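Local coordinates for oligogalacturonate lyase (Yersinia enterocolitica subsp. enterocolitica, PDB 3PE7), which probably cleaves short pectin-derived oligogalacturonates in the cytoplasm by beta-elimination, using a manganese site in a seven-bladed beta-propeller, at residues V182-I194 / A204-A216. Sequence-based numbering, arbitrary orientation.
Sequences VILQENQWLGHPI and AFCHEGPHDLVDA
G191 and C206 pair through both backbone N-H groups, C206 N to G191 O at 2.8 Å and G191 N to C206 O at 3.0 Å, in the hairpin of strands 190-196 and 202-207 that opens one propeller blade. C206 SG lies against the G191 backbone, 3.5 Å from G191 O. A beta bulge shifts the register by one before I194 pairs with A204, and there the A204 methyl packs on I194 CG1. Packing is also close on the face of L190 and H207, where one methyl of L190, CD2, touches both the F205 ring edge and H207 CD2. L184 CD2 reaches F205 CZ at 3.6 Å, linking the preceding blade's outermost strand to this hairpin. At the end of the strands, W189 has its CG anti to the backbone N (chi1 -164°), its ring alongside E208, whose CG sits over the six-membered ring in a CH-pi contact 3.5 Å from the centroid. The carboxylate bends away to R217 and to G209 N.

The polar side is looser and partly bridged by water. Q188 lays its amide over one face of H207, the planes 38° apart, with Q188 OE1 3.4 Å from H207 CE1, while Q188 NE2 bonds E186 OE1. One water joins E186 OE1 to H207 NE2, and another spans Q188 NE2 and D215 OD1. H207 ND1 donates in its ring plane to the syn lone pair of D215 OD2 at 2.7 Å. The D215 carboxylate on one nitrogen and the E186-bound water on the other fix the rotation of the imidazole.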
loop_
_atom_site.group_PDB
_atom_site.type_symbol
_atom_site.label_atom_id
_atom_site.label_comp_id
_atom_site.label_asym_id
_atom_site.label_seq_id
_atom_site.Cartn_x
_atom_site.Cartn_y
_atom_site.Cartn_z
ATOM N N VAL A 182 -9.654 -21.887 -0.599
ATOM C CA VAL A 182 -10.294 -20.979 -1.543
ATOM C C VAL A 182 -11.516 -20.373 -0.874
ATOM O O VAL A 182 -12.421 -21.098 -0.420
ATOM C CB VAL A 182 -10.698 -21.682 -2.877
ATOM C CG1 VAL A 182 -11.403 -20.698 -3.815
ATOM C CG2 VAL A 182 -9.483 -22.308 -3.551
ATOM N N ILE A 183 -11.549 -19.042 -0.806
ATOM C CA ILE A 183 -12.695 -18.327 -0.253
ATOM C C ILE A 183 -13.713 -18.082 -1.370
ATOM O O ILE A 183 -14.926 -18.169 -1.160
ATOM C CB ILE A 183 -12.254 -16.974 0.418
ATOM C CG1 ILE A 183 -11.288 -17.225 1.581
ATOM C CG2 ILE A 183 -13.452 -16.175 0.909
ATOM C CD1 ILE A 183 -10.954 -15.943 2.412
ATOM N N LEU A 184 -13.201 -17.787 -2.567
ATOM C CA LEU A 184 -14.017 -17.402 -3.712
ATOM C C LEU A 184 -13.248 -17.665 -4.999
ATOM O O LEU A 184 -12.036 -17.446 -5.061
ATOM C CB LEU A 184 -14.380 -15.911 -3.637
ATOM C CG LEU A 184 -15.145 -15.260 -4.788
ATOM C CD1 LEU A 184 -16.588 -15.767 -4.922
ATOM C CD2 LEU A 184 -15.121 -13.723 -4.637
ATOM N N GLN A 185 -13.954 -18.140 -6.022
ATOM C CA GLN A 185 -13.349 -18.326 -7.344
ATOM C C GLN A 185 -14.366 -17.953 -8.408
ATOM O O GLN A 185 -15.494 -18.463 -8.400
ATOM C CB GLN A 185 -12.828 -19.757 -7.535
ATOM C CG GLN A 185 -12.176 -19.999 -8.906
ATOM C CD GLN A 185 -11.457 -21.328 -8.978
ATOM O OE1 GLN A 185 -10.644 -21.657 -8.106
ATOM N NE2 GLN A 185 -11.739 -22.097 -10.033
ATOM N N GLU A 186 -13.975 -17.020 -9.284
ATOM C CA GLU A 186 -14.839 -16.483 -10.338
ATOM C C GLU A 186 -14.041 -16.210 -11.601
ATOM O O GLU A 186 -12.825 -16.002 -11.532
ATOM C CB GLU A 186 -15.503 -15.167 -9.897
ATOM C CG GLU A 186 -16.478 -15.313 -8.731
ATOM C CD GLU A 186 -17.129 -13.997 -8.318
ATOM O OE1 GLU A 186 -16.491 -12.921 -8.461
ATOM O OE2 GLU A 186 -18.284 -14.047 -7.831
ATOM N N ASN A 187 -14.734 -16.196 -12.743
ATOM C CA ASN A 187 -14.124 -15.791 -14.009
ATOM C C ASN A 187 -14.291 -14.290 -14.238
ATOM O O ASN A 187 -14.899 -13.830 -15.211
ATOM C CB ASN A 187 -14.684 -16.618 -15.170
ATOM C CG ASN A 187 -14.273 -18.078 -15.096
ATOM O OD1 ASN A 187 -13.346 -18.453 -14.369
ATOM N ND2 ASN A 187 -14.973 -18.916 -15.846
ATOM N N GLN A 188 -13.774 -13.518 -13.289
ATOM C CA GLN A 188 -13.635 -12.068 -13.460
ATOM C C GLN A 188 -12.438 -11.611 -12.633
ATOM O O GLN A 188 -12.036 -12.271 -11.679
ATOM C CB GLN A 188 -14.919 -11.293 -13.106
ATOM C CG GLN A 188 -15.273 -11.163 -11.612
ATOM C CD GLN A 188 -16.669 -10.581 -11.402
ATOM O OE1 GLN A 188 -17.044 -9.578 -12.024
ATOM N NE2 GLN A 188 -17.457 -11.225 -10.540
ATOM N N TRP A 189 -11.861 -10.483 -13.017
ATOM C CA TRP A 189 -10.627 -10.016 -12.387
ATOM C C TRP A 189 -10.886 -9.559 -10.948
ATOM O O TRP A 189 -11.551 -8.542 -10.722
ATOM C CB TRP A 189 -10.073 -8.851 -13.192
ATOM C CG TRP A 189 -8.647 -8.508 -12.909
ATOM C CD1 TRP A 189 -7.812 -9.078 -11.987
ATOM C CD2 TRP A 189 -7.891 -7.491 -13.562
ATOM N NE1 TRP A 189 -6.568 -8.472 -12.034
ATOM C CE2 TRP A 189 -6.598 -7.494 -12.991
ATOM C CE3 TRP A 189 -8.185 -6.566 -14.582
ATOM C CZ2 TRP A 189 -5.595 -6.611 -13.405
ATOM C CZ3 TRP A 189 -7.188 -5.696 -15.002
ATOM C CH2 TRP A 189 -5.902 -5.727 -14.406
ATOM N N LEU A 190 -10.368 -10.327 -9.996
ATOM C CA LEU A 190 -10.448 -9.980 -8.575
ATOM C C LEU A 190 -9.127 -9.398 -8.097
ATOM O O LEU A 190 -8.047 -9.805 -8.543
ATOM C CB LEU A 190 -10.795 -11.217 -7.750
ATOM C CG LEU A 190 -12.105 -11.898 -8.156
ATOM C CD1 LEU A 190 -12.345 -13.078 -7.245
ATOM C CD2 LEU A 190 -13.295 -10.942 -8.127
ATOM N N GLY A 191 -9.213 -8.438 -7.182
ATOM C CA GLY A 191 -8.019 -7.755 -6.710
ATOM C C GLY A 191 -8.110 -7.275 -5.272
ATOM O O GLY A 191 -9.175 -7.334 -4.639
ATOM N N HIS A 192 -6.967 -6.817 -4.773
ATOM C CA HIS A 192 -6.837 -6.095 -3.488
ATOM C C HIS A 192 -7.640 -6.712 -2.323
ATOM O O HIS A 192 -8.458 -6.012 -1.696
ATOM C CB HIS A 192 -7.188 -4.601 -3.681
ATOM C CG HIS A 192 -6.738 -3.707 -2.554
ATOM N ND1 HIS A 192 -7.466 -2.604 -2.148
ATOM C CD2 HIS A 192 -5.656 -3.762 -1.741
ATOM C CE1 HIS A 192 -6.854 -2.024 -1.130
ATOM N NE2 HIS A 192 -5.745 -2.697 -0.873
ATOM N N PRO A 193 -7.438 -8.010 -2.032
ATOM C CA PRO A 193 -8.149 -8.521 -0.851
ATOM C C PRO A 193 -7.480 -8.027 0.430
ATOM O O PRO A 193 -6.257 -8.042 0.530
ATOM C CB PRO A 193 -8.022 -10.042 -0.989
ATOM C CG PRO A 193 -6.729 -10.229 -1.758
ATOM C CD PRO A 193 -6.728 -9.092 -2.745
ATOM N N ILE A 194 -8.282 -7.585 1.395
ATOM C CA ILE A 194 -7.748 -7.012 2.623
ATOM C C ILE A 194 -8.637 -7.462 3.791
ATOM O O ILE A 194 -9.838 -7.162 3.806
ATOM C CB ILE A 194 -7.656 -5.454 2.539
ATOM C CG1 ILE A 194 -8.880 -4.865 1.825
ATOM C CG2 ILE A 194 -6.317 -5.009 1.835
ATOM C CD1 ILE A 194 -8.992 -3.323 1.781
ATOM N N ALA A 204 -12.526 -7.524 2.546
ATOM C CA ALA A 204 -12.868 -6.638 1.451
ATOM C C ALA A 204 -12.026 -7.060 0.264
ATOM O O ALA A 204 -10.932 -7.580 0.443
ATOM C CB ALA A 204 -12.589 -5.166 1.813
ATOM N N PHE A 205 -12.558 -6.857 -0.938
ATOM C CA PHE A 205 -11.800 -7.111 -2.188
ATOM C C PHE A 205 -12.450 -6.320 -3.301
ATOM O O PHE A 205 -13.529 -5.760 -3.125
ATOM C CB PHE A 205 -11.757 -8.614 -2.546
ATOM C CG PHE A 205 -13.103 -9.196 -2.910
ATOM C CD1 PHE A 205 -13.456 -9.396 -4.245
ATOM C CD2 PHE A 205 -14.015 -9.570 -1.918
ATOM C CE1 PHE A 205 -14.692 -9.929 -4.578
ATOM C CE2 PHE A 205 -15.257 -10.106 -2.261
ATOM C CZ PHE A 205 -15.590 -10.287 -3.589
ATOM N N CYS A 206 -11.786 -6.241 -4.453
ATOM C CA CYS A 206 -12.326 -5.448 -5.556
ATOM C C CYS A 206 -12.547 -6.241 -6.836
ATOM O O CYS A 206 -11.976 -7.322 -7.042
ATOM C CB CYS A 206 -11.433 -4.226 -5.861
ATOM S SG CYS A 206 -9.823 -4.591 -6.645
ATOM N N HIS A 207 -13.381 -5.668 -7.692
ATOM C CA HIS A 207 -13.405 -6.054 -9.102
ATOM C C HIS A 207 -12.454 -5.095 -9.784
ATOM O O HIS A 207 -12.738 -3.895 -9.891
ATOM C CB HIS A 207 -14.815 -5.945 -9.668
ATOM C CG HIS A 207 -15.745 -7.016 -9.180
ATOM N ND1 HIS A 207 -17.044 -7.132 -9.632
ATOM C CD2 HIS A 207 -15.569 -8.015 -8.281
ATOM C CE1 HIS A 207 -17.625 -8.158 -9.036
ATOM N NE2 HIS A 207 -16.760 -8.699 -8.197
ATOM N N GLU A 208 -11.300 -5.627 -10.184
ATOM C CA GLU A 208 -10.266 -4.826 -10.851
ATOM C C GLU A 208 -10.664 -4.566 -12.304
ATOM O O GLU A 208 -11.409 -5.346 -12.909
ATOM C CB GLU A 208 -8.895 -5.516 -10.742
ATOM C CG GLU A 208 -7.694 -4.637 -11.167
ATOM C CD GLU A 208 -7.735 -3.260 -10.530
ATOM O OE1 GLU A 208 -7.311 -3.147 -9.381
ATOM O OE2 GLU A 208 -8.202 -2.298 -11.168
ATOM N N GLY A 209 -10.175 -3.458 -12.852
ATOM C CA GLY A 209 -10.491 -3.084 -14.220
ATOM C C GLY A 209 -10.811 -1.606 -14.318
ATOM O O GLY A 209 -10.803 -0.897 -13.304
ATOM N N PRO A 210 -11.080 -1.124 -15.541
ATOM C CA PRO A 210 -11.367 0.281 -15.798
ATOM C C PRO A 210 -12.443 0.809 -14.857
ATOM O O PRO A 210 -13.511 0.195 -14.726
ATOM C CB PRO A 210 -11.877 0.272 -17.243
ATOM C CG PRO A 210 -11.208 -0.919 -17.861
ATOM C CD PRO A 210 -11.200 -1.943 -16.760
ATOM N N HIS A 211 -12.158 1.950 -14.231
ATOM C CA HIS A 211 -13.006 2.533 -13.188
ATOM C C HIS A 211 -14.445 2.755 -13.627
ATOM O O HIS A 211 -15.381 2.619 -12.821
ATOM C CB HIS A 211 -12.408 3.865 -12.691
ATOM C CG HIS A 211 -12.337 4.927 -13.745
ATOM N ND1 HIS A 211 -13.304 5.897 -13.891
ATOM C CD2 HIS A 211 -11.414 5.167 -14.710
ATOM C CE1 HIS A 211 -12.983 6.688 -14.901
ATOM N NE2 HIS A 211 -11.838 6.269 -15.413
ATOM N N ASP A 212 -14.618 3.106 -14.898
ATOM C CA ASP A 212 -15.924 3.462 -15.427
ATOM C C ASP A 212 -16.654 2.278 -16.067
ATOM O O ASP A 212 -17.785 2.417 -16.538
ATOM C CB ASP A 212 -15.811 4.650 -16.405
ATOM C CG ASP A 212 -14.838 4.392 -17.561
ATOM O OD1 ASP A 212 -13.842 3.654 -17.385
ATOM O OD2 ASP A 212 -15.067 4.959 -18.659
ATOM N N LEU A 213 -16.016 1.111 -16.062
ATOM C CA LEU A 213 -16.608 -0.074 -16.679
ATOM C C LEU A 213 -17.043 -1.143 -15.688
ATOM O O LEU A 213 -18.017 -1.851 -15.939
ATOM C CB LEU A 213 -15.667 -0.682 -17.723
ATOM C CG LEU A 213 -15.357 0.199 -18.943
ATOM C CD1 LEU A 213 -14.458 -0.570 -19.897
ATOM C CD2 LEU A 213 -16.624 0.683 -19.658
ATOM N N VAL A 214 -16.335 -1.255 -14.566
ATOM C CA VAL A 214 -16.650 -2.301 -13.597
ATOM C C VAL A 214 -18.080 -2.135 -13.071
ATOM O O VAL A 214 -18.532 -1.010 -12.834
ATOM C CB VAL A 214 -15.609 -2.387 -12.439
ATOM C CG1 VAL A 214 -14.247 -2.799 -12.984
ATOM C CG2 VAL A 214 -15.492 -1.062 -11.661
ATOM N N ASP A 215 -18.782 -3.258 -12.927
ATOM C CA ASP A 215 -20.116 -3.297 -12.318
ATOM C C ASP A 215 -20.140 -2.575 -10.956
ATOM O O ASP A 215 -20.970 -1.694 -10.709
ATOM C CB ASP A 215 -20.647 -4.752 -12.219
ATOM C CG ASP A 215 -19.755 -5.692 -11.354
ATOM O OD1 ASP A 215 -20.290 -6.732 -10.894
ATOM O OD2 ASP A 215 -18.549 -5.436 -11.125
ATOM N N ALA A 216 -19.199 -2.941 -10.097
ATOM C CA ALA A 216 -19.007 -2.283 -8.812
ATOM C C ALA A 216 -17.594 -2.570 -8.373
ATOM O O ALA A 216 -17.103 -3.698 -8.498
ATOM C CB ALA A 216 -20.009 -2.790 -7.772
HETATM O O HOH W 1 -17.110 -11.030 -6.850
HETATM O O HOH W 2 -20.336 -9.828 -9.911
HETATM O O HOH W 3 -13.299 -7.165 -12.528
#